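Local coordinates for type IV secretion system protein VirB11 (PDB 2GZA), which hydrolyses ATP as the hexameric VirB11 ATPase of the Brucella suis type IV secretion system, a secretion machinery tied to virulence, at the interface of chains A and B. Residues are numbered along the deposited sequence; one frame, centred on the assembly and turned at random. Chains: chain A/B, Type IV secretion system protein VirB11.

Contact 1: the interface of chains A and B. Residues chain A 95, 99, 101, 122; chain B 210-211, 213, 262.
Carboxylate oxygen OD2 of B:Asp210 is held by two arginines, one from each subunit. From chain A, NH1 of A:Arg101 donates to it in a salt-bridged hydrogen bond of 2.9 Å, bent to 131° at the hydrogen. The bond enters on the syn lone pair, but the two planes stand 51° apart, so the pair is not the flat two-pronged kind, and the second link, A:Arg101 NH2 to OD1 at 3.2 Å, is weak. From its own chain, B:Arg262 NH2 lies 3.5 Å from the same OD2 and probably helps keep the aspartate ionised. A:Arg101 runs extended from CG to NE and meets B:Asp210 at about a right angle; CG of the aspartate takes the crowded position between backbone N and carbonyl carbon (chi1 67°). Water 1 sits at the guanidinium edge, in plane, 2.6 Å from A:Arg101 NH2, and passes the link to the carboxylate OE1 of B:Glu213. Next to the charged pair, the two methyls of B:Val211 divide the work: CG2 lies against the guanidinium carbon CZ of A:Arg101 at 4.0 Å, while CG1 meets CG2 of A:Ile95 at 3.9 Å. The A:Ile95 CD1 methyl turns to the backbone O of B:Asp210. A:Ile95 ends strand 91-95 and A:Arg101 begins strand 101-105, with A:Pro122 in the loop past strand 116-120; B:Asp210, B:Val211 and B:Glu213 follow strand 205-209.

Contact 2: the interface of chains A and B. Residues chain A 123-125, 127, 132; chain B 187, 190, 193, 213.
B:Thr190 forms the close-packed part, on helix 188-196, one residue past the P-loop GETGSGKT, whose last two residues open the helix; B:Gly187 lies in the loop. Its CG2 methyl, anti to the backbone N, points into chain A and meets the phenol OH of A:Tyr132 at 3.3 Å. The same methyl lies 3.8 Å from CB of A:Thr125, the two threonines crossing obliquely. Within chain A the aromatic is backed by A:Arg127, whose CD lies over the rim of one ring face, while CG2 of A:Thr125 sits over the centre of that arginine's guanidinium; this layering may steady the tyrosine ring. The looser parts rely on water and on a long lysine. Water 2 bridges the backbone N and O of A:Arg127 to the backbone O of B:Thr190, the last at 2.7 Å. B:Lys193, bent at chi3 (-76°), brings NZ toward the backbone carbonyls of A:Ser123 and A:Phe124, both weak contacts, at 3.4 Å to the former. Its CE methylene passes beside the carbonyl O of A:Thr125. A far firmer bond closes the other end: the backbone N of A:Ser123 donates to OE2 of B:Glu213 at 2.6 Å, almost straight at 174°, using the anti lone pair directed away from OE1.

Contact 3: the interface of chains A and B. Residues chain A 137-138, 140-142; chain B 164, 339-343.
In this GSP E-family ATPase, strand 339-345 of chain B receives the chain A loop after helix 129-134 through backbone hydrogen bonds at A:Phe137 and A:Arg142. B:Ile340 N donates to A:Phe137 O at 3.3 Å, nearly straight (173°) and in the carbonyl plane; A:Arg142 N donates to B:Ser341 O at 3.0 Å, also in plane but bent. Between them the B:Ile340 side chain packs on two rings: it crosses A:Phe137 at about a right angle, with CG1 3.4 Å from CE2, and its CD1 reaches CE2 of A:Phe138 at 3.6 Å. The A:Phe137 ring, with CG anti to its backbone N (chi1 -160°), lies with one face toward the peptide joining B:His339 and B:Ile340. A:Val141 meets B:Tyr164 tip to tip: CG1 is 3.4 Å from the ring carbon CZ, and CG2 sits over the rim of one face. That second methyl also runs alongside CG2 of B:Ile340. The imidazoles of A:His140 and B:His339 meet edge-to-face, planes 73° apart. Farther out, water 3 ties A:Phe137 O and A:His140 N to B:Ile340 O and may support the turn of the loop. Water 4 lies 2.8 Å from A:Val141 O and also meets the phenol OH of B:Tyr164, which begins helix 164-173.

Contact 1: the interface of chains A and B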
loop_
_atom_site.group_PDB
_atom_site.type_symbol
_atom_site.label_atom_id
_atom_site.label_comp_id
_atom_site.label_asym_id
_atom_site.label_seq_id
_atom_site.Cartn_x
_atom_site.Cartn_y
_atom_site.Cartn_z
ATOM N N ILE A 95 32.625 16.640 1.339
ATOM C CA ILE A 95 33.143 17.609 0.376
ATOM C C ILE A 95 34.241 18.451 1.007
ATOM O O ILE A 95 34.028 19.120 2.022
ATOM C CB ILE A 95 32.036 18.488 -0.268
ATOM C CG1 ILE A 95 30.997 17.610 -0.974
ATOM C CG2 ILE A 95 32.644 19.466 -1.263
ATOM C CD1 ILE A 95 29.837 18.369 -1.611
ATOM N N GLY A 99 36.525 21.921 -2.970
ATOM C CA GLY A 99 35.474 21.422 -3.831
ATOM C C GLY A 99 35.583 19.972 -4.269
ATOM O O GLY A 99 34.758 19.503 -5.049
ATOM N N ARG A 101 35.198 15.963 -3.892
ATOM C CA ARG A 101 34.372 14.985 -3.189
ATOM C C ARG A 101 35.246 13.834 -2.754
ATOM O O ARG A 101 36.056 13.338 -3.532
ATOM C CB ARG A 101 33.287 14.400 -4.087
ATOM C CG ARG A 101 32.281 15.359 -4.656
ATOM C CD ARG A 101 31.280 14.581 -5.494
ATOM N NE ARG A 101 30.677 15.408 -6.528
ATOM C CZ ARG A 101 29.466 15.954 -6.451
ATOM N NH1 ARG A 101 28.703 15.763 -5.379
ATOM N NH2 ARG A 101 29.016 16.695 -7.452
ATOM N N PRO A 122 36.762 18.671 -8.891
ATOM C CA PRO A 122 35.781 19.420 -9.686
ATOM C C PRO A 122 36.202 19.656 -11.141
ATOM O O PRO A 122 37.389 19.790 -11.447
ATOM C CB PRO A 122 35.657 20.753 -8.942
ATOM C CG PRO A 122 36.904 20.865 -8.145
ATOM C CD PRO A 122 37.253 19.462 -7.754
ATOM N N ASP B 210 25.973 21.258 -5.377
ATOM C CA ASP B 210 26.699 20.979 -4.135
ATOM C C ASP B 210 28.201 21.237 -4.244
ATOM O O ASP B 210 28.863 21.466 -3.235
ATOM C CB ASP B 210 26.371 19.597 -3.530
ATOM C CG ASP B 210 26.848 18.421 -4.379
ATOM O OD1 ASP B 210 27.186 18.586 -5.573
ATOM O OD2 ASP B 210 26.869 17.300 -3.830
ATOM N N VAL B 211 28.730 21.194 -5.468
ATOM C CA VAL B 211 30.080 21.694 -5.748
ATOM C C VAL B 211 30.038 22.831 -6.772
ATOM O O VAL B 211 29.355 22.711 -7.787
ATOM C CB VAL B 211 31.066 20.575 -6.176
ATOM C CG1 VAL B 211 31.406 19.691 -4.990
ATOM C CG2 VAL B 211 30.491 19.743 -7.282
ATOM N N GLU B 213 30.625 24.690 -9.808
ATOM C CA GLU B 213 31.163 24.357 -11.122
ATOM C C GLU B 213 30.482 25.140 -12.227
ATOM O O GLU B 213 31.109 25.464 -13.236
ATOM C CB GLU B 213 31.011 22.865 -11.410
ATOM C CG GLU B 213 31.947 21.963 -10.645
ATOM C CD GLU B 213 31.742 20.495 -10.980
ATOM O OE1 GLU B 213 30.573 20.069 -11.144
ATOM O OE2 GLU B 213 32.754 19.768 -11.068
ATOM N N ARG B 262 19.355 13.382 -8.719
ATOM C CA ARG B 262 19.916 12.202 -8.059
ATOM C C ARG B 262 18.943 11.400 -7.217
ATOM O O ARG B 262 19.117 10.195 -7.070
ATOM C CB ARG B 262 21.097 12.596 -7.202
ATOM C CG ARG B 262 22.123 13.338 -7.974
ATOM C CD ARG B 262 23.456 13.051 -7.434
ATOM N NE ARG B 262 23.617 13.574 -6.099
ATOM C CZ ARG B 262 24.788 13.986 -5.654
ATOM N NH1 ARG B 262 25.836 13.921 -6.459
ATOM N NH2 ARG B 262 24.915 14.454 -4.428
HETATM O O HOH W 1 29.841 17.914 -9.654
#

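Contact 2: the interface of chains A and B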
loop_
_atom_site.group_PDB
_atom_site.type_symbol
_atom_site.label_atom_id
_atom_site.label_comp_id
_atom_site.label_asym_id
_atom_site.label_seq_id
_atom_site.Cartn_x
_atom_site.Cartn_y
_atom_site.Cartn_z
ATOM N N SER A 123 35.211 19.714 -12.016
ATOM C CA SER A 123 35.423 19.838 -13.447
ATOM C C SER A 123 35.411 21.305 -13.872
ATOM O O SER A 123 34.446 22.026 -13.603
ATOM C CB SER A 123 34.337 19.046 -14.183
ATOM O OG SER A 123 34.354 19.294 -15.574
ATOM N N PHE A 124 36.487 21.726 -14.544
ATOM C CA PHE A 124 36.671 23.122 -14.945
ATOM C C PHE A 124 36.587 23.364 -16.447
ATOM O O PHE A 124 36.431 24.503 -16.886
ATOM C CB PHE A 124 38.012 23.649 -14.438
ATOM C CG PHE A 124 38.172 23.571 -12.961
ATOM C CD1 PHE A 124 39.274 22.934 -12.411
ATOM C CD2 PHE A 124 37.223 24.131 -12.113
ATOM C CE1 PHE A 124 39.434 22.859 -11.036
ATOM C CE2 PHE A 124 37.370 24.057 -10.735
ATOM C CZ PHE A 124 38.479 23.424 -10.196
ATOM N N THR A 125 36.695 22.296 -17.226
ATOM C CA THR A 125 36.721 22.373 -18.681
ATOM C C THR A 125 35.630 23.277 -19.239
ATOM O O THR A 125 34.453 23.117 -18.908
ATOM C CB THR A 125 36.560 20.977 -19.315
ATOM O OG1 THR A 125 37.322 20.018 -18.578
ATOM C CG2 THR A 125 37.010 20.977 -20.772
ATOM N N ARG A 127 34.247 24.582 -22.964
ATOM C CA ARG A 127 34.193 24.521 -24.416
ATOM C C ARG A 127 32.884 25.148 -24.855
ATOM O O ARG A 127 31.875 25.016 -24.166
ATOM C CB ARG A 127 34.194 23.073 -24.917
ATOM C CG ARG A 127 35.240 22.131 -24.342
ATOM C CD ARG A 127 35.432 20.932 -25.273
ATOM N NE ARG A 127 35.827 19.711 -24.572
ATOM C CZ ARG A 127 37.081 19.395 -24.261
ATOM N NH1 ARG A 127 38.080 20.209 -24.572
ATOM N NH2 ARG A 127 37.342 18.263 -23.626
ATOM N N TYR A 132 33.320 22.015 -29.451
ATOM C CA TYR A 132 32.857 20.631 -29.503
ATOM C C TYR A 132 32.769 20.120 -30.934
ATOM O O TYR A 132 33.194 19.008 -31.217
ATOM C CB TYR A 132 31.487 20.480 -28.846
ATOM C CG TYR A 132 31.495 20.151 -27.374
ATOM C CD1 TYR A 132 30.863 20.981 -26.455
ATOM C CD2 TYR A 132 32.119 18.995 -26.895
ATOM C CE1 TYR A 132 30.850 20.671 -25.099
ATOM C CE2 TYR A 132 32.111 18.680 -25.541
ATOM C CZ TYR A 132 31.477 19.527 -24.651
ATOM O OH TYR A 132 31.462 19.238 -23.314
ATOM N N GLY B 187 31.707 13.783 -19.089
ATOM C CA GLY B 187 31.741 15.191 -19.472
ATOM C C GLY B 187 30.386 15.874 -19.557
ATOM O O GLY B 187 30.233 16.828 -20.318
ATOM N N THR B 190 30.458 19.594 -18.461
ATOM C CA THR B 190 31.085 20.427 -19.477
ATOM C C THR B 190 30.105 20.755 -20.595
ATOM O O THR B 190 30.000 21.914 -21.003
ATOM C CB THR B 190 32.351 19.765 -20.049
ATOM O OG1 THR B 190 33.169 19.297 -18.975
ATOM C CG2 THR B 190 33.146 20.750 -20.883
ATOM N N LYS B 193 27.543 23.134 -19.320
ATOM C CA LYS B 193 28.149 24.466 -19.373
ATOM C C LYS B 193 28.198 25.053 -20.782
ATOM O O LYS B 193 27.979 26.253 -20.956
ATOM C CB LYS B 193 29.549 24.470 -18.759
ATOM C CG LYS B 193 29.547 24.361 -17.243
ATOM C CD LYS B 193 30.836 24.908 -16.632
ATOM C CE LYS B 193 32.002 23.947 -16.799
ATOM N NZ LYS B 193 33.122 24.252 -15.865
ATOM N N GLU B 213 30.625 24.690 -9.808
ATOM C CA GLU B 213 31.163 24.357 -11.122
ATOM C C GLU B 213 30.482 25.140 -12.227
ATOM O O GLU B 213 31.109 25.464 -13.236
ATOM C CB GLU B 213 31.011 22.865 -11.410
ATOM C CG GLU B 213 31.947 21.963 -10.645
ATOM C CD GLU B 213 31.742 20.495 -10.980
ATOM O OE1 GLU B 213 30.573 20.069 -11.144
ATOM O OE2 GLU B 213 32.754 19.768 -11.068
HETATM O O HOH W 2 31.871 23.827 -21.331
#

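Contact 3: the interface of chains A and B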
loop_
_atom_site.group_PDB
_atom_site.type_symbol
_atom_site.label_atom_id
_atom_site.label_comp_id
_atom_site.label_asym_id
_atom_site.label_seq_id
_atom_site.Cartn_x
_atom_site.Cartn_y
_atom_site.Cartn_z
ATOM N N PHE A 137 32.564 16.096 -32.045
ATOM C CA PHE A 137 31.636 15.712 -30.993
ATOM C C PHE A 137 30.243 15.319 -31.510
ATOM O O PHE A 137 29.482 14.616 -30.819
ATOM C CB PHE A 137 31.524 16.865 -30.002
ATOM C CG PHE A 137 31.004 16.467 -28.667
ATOM C CD1 PHE A 137 31.776 15.673 -27.819
ATOM C CD2 PHE A 137 29.746 16.899 -28.240
ATOM C CE1 PHE A 137 31.296 15.306 -26.567
ATOM C CE2 PHE A 137 29.260 16.545 -26.993
ATOM C CZ PHE A 137 30.027 15.743 -26.151
ATOM N N PHE A 138 29.909 15.786 -32.710
ATOM C CA PHE A 138 28.597 15.523 -33.293
ATOM C C PHE A 138 28.645 14.551 -34.473
ATOM O O PHE A 138 27.663 14.401 -35.192
ATOM C CB PHE A 138 27.940 16.832 -33.712
ATOM C CG PHE A 138 27.868 17.838 -32.621
ATOM C CD1 PHE A 138 28.717 18.934 -32.624
ATOM C CD2 PHE A 138 26.958 17.689 -31.579
ATOM C CE1 PHE A 138 28.658 19.876 -31.614
ATOM C CE2 PHE A 138 26.890 18.620 -30.561
ATOM C CZ PHE A 138 27.742 19.716 -30.580
ATOM N N HIS A 140 29.255 11.214 -34.405
ATOM C CA HIS A 140 29.044 9.807 -34.092
ATOM C C HIS A 140 27.674 9.502 -33.519
ATOM O O HIS A 140 27.504 8.489 -32.839
ATOM C CB HIS A 140 30.125 9.305 -33.134
ATOM C CG HIS A 140 31.507 9.696 -33.544
ATOM N ND1 HIS A 140 32.223 9.000 -34.492
ATOM C CD2 HIS A 140 32.288 10.732 -33.166
ATOM C CE1 HIS A 140 33.393 9.588 -34.671
ATOM N NE2 HIS A 140 33.459 10.639 -33.880
ATOM N N VAL A 141 26.695 10.363 -33.792
ATOM C CA VAL A 141 25.329 10.111 -33.330
ATOM C C VAL A 141 24.688 8.962 -34.111
ATOM O O VAL A 141 24.537 9.020 -35.333
ATOM C CB VAL A 141 24.432 11.369 -33.391
ATOM C CG1 VAL A 141 23.014 11.042 -32.936
ATOM C CG2 VAL A 141 25.017 12.481 -32.537
ATOM N N ARG A 142 24.339 7.905 -33.387
ATOM C CA ARG A 142 23.540 6.817 -33.934
ATOM C C ARG A 142 22.134 7.334 -34.228
ATOM O O ARG A 142 21.433 7.784 -33.314
ATOM C CB ARG A 142 23.481 5.638 -32.960
ATOM N N TYR B 164 23.043 18.358 -35.251
ATOM C CA TYR B 164 22.852 18.266 -33.812
ATOM C C TYR B 164 23.360 19.480 -33.033
ATOM O O TYR B 164 22.778 19.840 -32.006
ATOM C CB TYR B 164 23.489 16.986 -33.279
ATOM C CG TYR B 164 22.843 15.736 -33.824
ATOM C CD1 TYR B 164 23.404 15.060 -34.902
ATOM C CD2 TYR B 164 21.670 15.236 -33.271
ATOM C CE1 TYR B 164 22.811 13.916 -35.411
ATOM C CE2 TYR B 164 21.071 14.092 -33.768
ATOM C CZ TYR B 164 21.646 13.440 -34.838
ATOM O OH TYR B 164 21.062 12.301 -35.337
ATOM N N HIS B 339 31.946 11.636 -27.379
ATOM C CA HIS B 339 30.941 11.973 -28.385
ATOM C C HIS B 339 29.516 11.850 -27.841
ATOM O O HIS B 339 29.289 11.230 -26.799
ATOM C CB HIS B 339 31.085 11.060 -29.591
ATOM C CG HIS B 339 30.657 9.656 -29.322
ATOM N ND1 HIS B 339 31.449 8.761 -28.642
ATOM C CD2 HIS B 339 29.513 9.000 -29.622
ATOM C CE1 HIS B 339 30.815 7.606 -28.547
ATOM N NE2 HIS B 339 29.637 7.726 -29.131
ATOM N N ILE B 340 28.567 12.437 -28.567
ATOM C CA ILE B 340 27.141 12.244 -28.317
ATOM C C ILE B 340 26.677 10.988 -29.049
ATOM O O ILE B 340 26.909 10.859 -30.249
ATOM C CB ILE B 340 26.321 13.493 -28.754
ATOM C CG1 ILE B 340 26.604 14.664 -27.813
ATOM C CG2 ILE B 340 24.825 13.193 -28.803
ATOM C CD1 ILE B 340 26.061 16.010 -28.273
ATOM N N SER B 341 26.036 10.068 -28.330
ATOM C CA SER B 341 25.578 8.822 -28.939
ATOM C C SER B 341 24.150 8.928 -29.453
ATOM O O SER B 341 23.826 8.379 -30.501
ATOM C CB SER B 341 25.736 7.645 -27.981
ATOM O OG SER B 341 24.711 7.643 -27.010
ATOM N N GLU B 342 23.306 9.645 -28.717
ATOM C CA GLU B 342 21.915 9.844 -29.110
ATOM C C GLU B 342 21.355 11.150 -28.572
ATOM O O GLU B 342 21.762 11.624 -27.512
ATOM C CB GLU B 342 21.040 8.670 -28.664
ATOM C CG GLU B 342 21.473 8.062 -27.346
ATOM C CD GLU B 342 20.505 7.023 -26.805
ATOM O OE1 GLU B 342 19.426 6.794 -27.411
ATOM O OE2 GLU B 342 20.842 6.440 -25.756
ATOM N N VAL B 343 20.442 11.732 -29.340
ATOM C CA VAL B 343 19.663 12.876 -28.917
ATOM C C VAL B 343 18.206 12.447 -28.997
ATOM O O VAL B 343 17.720 12.083 -30.069
ATOM C CB VAL B 343 19.898 14.105 -29.815
ATOM C CG1 VAL B 343 19.015 15.259 -29.358
ATOM C CG2 VAL B 343 21.376 14.519 -29.805
HETATM O O HOH W 3 28.430 12.370 -31.998
HETATM O O HOH W 4 22.976 10.659 -37.004
#

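The contacts follow one another along the boundary between neighbouring subunits: the C-alpha centres of contact 1 and contact 2 lie about 14 Å apart, those of contact 2 and contact 3 about 17 Å, and the ends, contact 1 and contact 3, about 27 Å. B:Glu213 belongs to both contact 1 and contact 2. On chain A the three use successive stretches, from strands 91-95 and 101-105 to the loop after helix 129-134. Contact 2 lies beside the nucleotide-binding loop of chain B, so nucleotide binding might be felt at this boundary, though the structure alone does not show it. Repeated around the ring, they help hold the hexamer together.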